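Local coordinates for pyrrolysyl-tRNA synthetase (Desulfitobacterium hafniense, PDB 3DSQ), which joins pyrrolysine to its cognate tRNA, as a class II aminoacyl-tRNA synthetase working as a homodimer, at the interface of chains A and B. Coordinates in Å, arbitrary orientation; residue numbers count along the deposited sequence, not the author numbering. Chains: chain A/B, Pyrrolysyl-tRNA synthetase.

The interface of chains A and B. Residues chain A 82, 85, 89, 91; chain B 69-70, 74, 78.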
# COMPACT_ATOMS: atom_id res chain seq x y z
N LYS A 82 13.18 -4.43 -5.69
CA LYS A 82 14.64 -4.38 -5.71
C LYS A 82 15.17 -4.75 -7.08
O LYS A 82 16.06 -4.08 -7.61
CB LYS A 82 15.22 -5.30 -4.64
CG LYS A 82 14.99 -4.79 -3.23
CD LYS A 82 15.58 -5.72 -2.19
CE LYS A 82 15.34 -5.19 -0.78
NZ LYS A 82 15.80 -6.17 0.25
N HIS A 85 14.82 -1.77 -9.10
CA HIS A 85 15.68 -0.67 -8.69
C HIS A 85 17.05 -0.92 -9.34
O HIS A 85 17.76 0.01 -9.72
CB HIS A 85 15.83 -0.64 -7.17
CG HIS A 85 14.56 -0.34 -6.43
ND1 HIS A 85 14.33 -0.76 -5.14
CD2 HIS A 85 13.46 0.37 -6.79
CE1 HIS A 85 13.15 -0.32 -4.74
NE2 HIS A 85 12.60 0.37 -5.72
N PHE A 89 14.93 1.62 -12.48
CA PHE A 89 13.54 2.08 -12.38
C PHE A 89 13.27 2.78 -11.07
O PHE A 89 13.58 2.26 -10.00
CB PHE A 89 12.55 0.91 -12.52
CG PHE A 89 12.53 0.30 -13.87
CD1 PHE A 89 13.56 -0.55 -14.29
CD2 PHE A 89 11.48 0.57 -14.75
CE1 PHE A 89 13.54 -1.12 -15.55
CE2 PHE A 89 11.46 0.01 -16.02
CZ PHE A 89 12.49 -0.84 -16.42
N GLN A 91 10.81 3.86 -8.27
CA GLN A 91 9.53 3.41 -7.77
C GLN A 91 8.71 4.60 -7.24
O GLN A 91 9.24 5.51 -6.61
CB GLN A 91 9.72 2.39 -6.65
CG GLN A 91 8.42 1.69 -6.24
CD GLN A 91 8.64 0.61 -5.20
OE1 GLN A 91 7.71 -0.10 -4.81
NE2 GLN A 91 9.89 0.48 -4.74
N HIS B 69 16.12 5.52 -6.00
CA HIS B 69 15.19 4.78 -6.85
C HIS B 69 13.83 4.59 -6.18
O HIS B 69 12.96 3.88 -6.70
CB HIS B 69 15.78 3.42 -7.23
CG HIS B 69 16.99 3.52 -8.11
ND1 HIS B 69 16.95 4.09 -9.37
CD2 HIS B 69 18.27 3.14 -7.91
CE1 HIS B 69 18.16 4.05 -9.90
NE2 HIS B 69 18.98 3.49 -9.04
N ARG B 70 13.64 5.21 -5.02
CA ARG B 70 12.38 5.13 -4.29
C ARG B 70 12.24 6.27 -3.30
O ARG B 70 13.21 6.68 -2.65
CB ARG B 70 12.24 3.80 -3.56
CG ARG B 70 13.23 3.61 -2.44
CD ARG B 70 13.21 2.18 -1.97
NE ARG B 70 14.14 1.94 -0.87
CZ ARG B 70 14.31 0.76 -0.29
NH1 ARG B 70 13.61 -0.28 -0.71
NH2 ARG B 70 15.16 0.63 0.72
N LEU B 74 8.40 4.83 0.91
CA LEU B 74 8.70 3.45 0.59
C LEU B 74 9.99 2.97 1.25
O LEU B 74 10.10 1.82 1.65
CB LEU B 74 8.78 3.25 -0.93
CG LEU B 74 7.44 3.40 -1.66
CD1 LEU B 74 7.64 3.21 -3.16
CD2 LEU B 74 6.43 2.39 -1.12
N GLU B 78 10.15 -0.14 4.06
CA GLU B 78 10.98 -1.32 4.06
C GLU B 78 11.86 -1.34 5.31
O GLU B 78 12.08 -2.39 5.91
CB GLU B 78 11.86 -1.37 2.81
CG GLU B 78 12.60 -2.70 2.65
CD GLU B 78 13.66 -2.68 1.58
OE1 GLU B 78 13.31 -2.53 0.39
OE2 GLU B 78 14.86 -2.80 1.93
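The backbone N of A:Gln91 donates an almost straight hydrogen bond of 2.7 Å to the carbonyl O of B:His69, tying the end of a short strand, residues 90-91, to a loop of the other subunit. Being made by main-chain atoms, this bond asks nothing of either side chain. B:His69 has a positive phi of 72°, a left-handed backbone conformation, uncommon for a residue with a CB. Its side chain runs antiparallel to that of A:His85, with its CB meeting the CD2 edge of the A:His85 ring, and the two rings do not stack. One face of the B:His69 ring receives the carbonyl O of A:His85, 3.6 Å above its plane and towards the rim. A flat ring suits this place because a carbonyl oxygen at the end of helix 72-85 can lie over its face.

The CE1 of A:His85 lies 3.7 Å from CD of B:Arg70. There the arginine's methylenes supply an apolar surface, and its guanidinium stands nearly perpendicular to the imidazole, 84° between planes. On leaving the backbone, B:Arg70 places CG between N and the carbonyl carbon (chi1 67°), then runs extended to carry its charge towards B:Glu78. NH1 meets OE1 of that carboxylate at 2.5 Å in a hydrogen-bonded salt bridge within chain B; OE1 lies near the guanidinium plane, whereas NH1 approaches the carboxylate from above its plane. OE2 lies 3.9 Å from NZ of A:Lys82, a loose salt bridge across the interface in which the lysine's CE packs closer to the carboxylate than its ammonium does. The glutamate thus sits between two cationic side chains and may ease their mutual repulsion.

Further along, B:Leu74 turns its CD1 methyl onto the extended side chain of A:Gln91, 3.5 Å from the amide carbon CD; the glutamine offers both methylenes and a flat amide to this branched tip.

The patch joins helix 72-85 and strand 90-91 of chain A to helix 72-85 of chain B and the loop before it, and the two-fold axis of the homodimer repeats it with the chains exchanged.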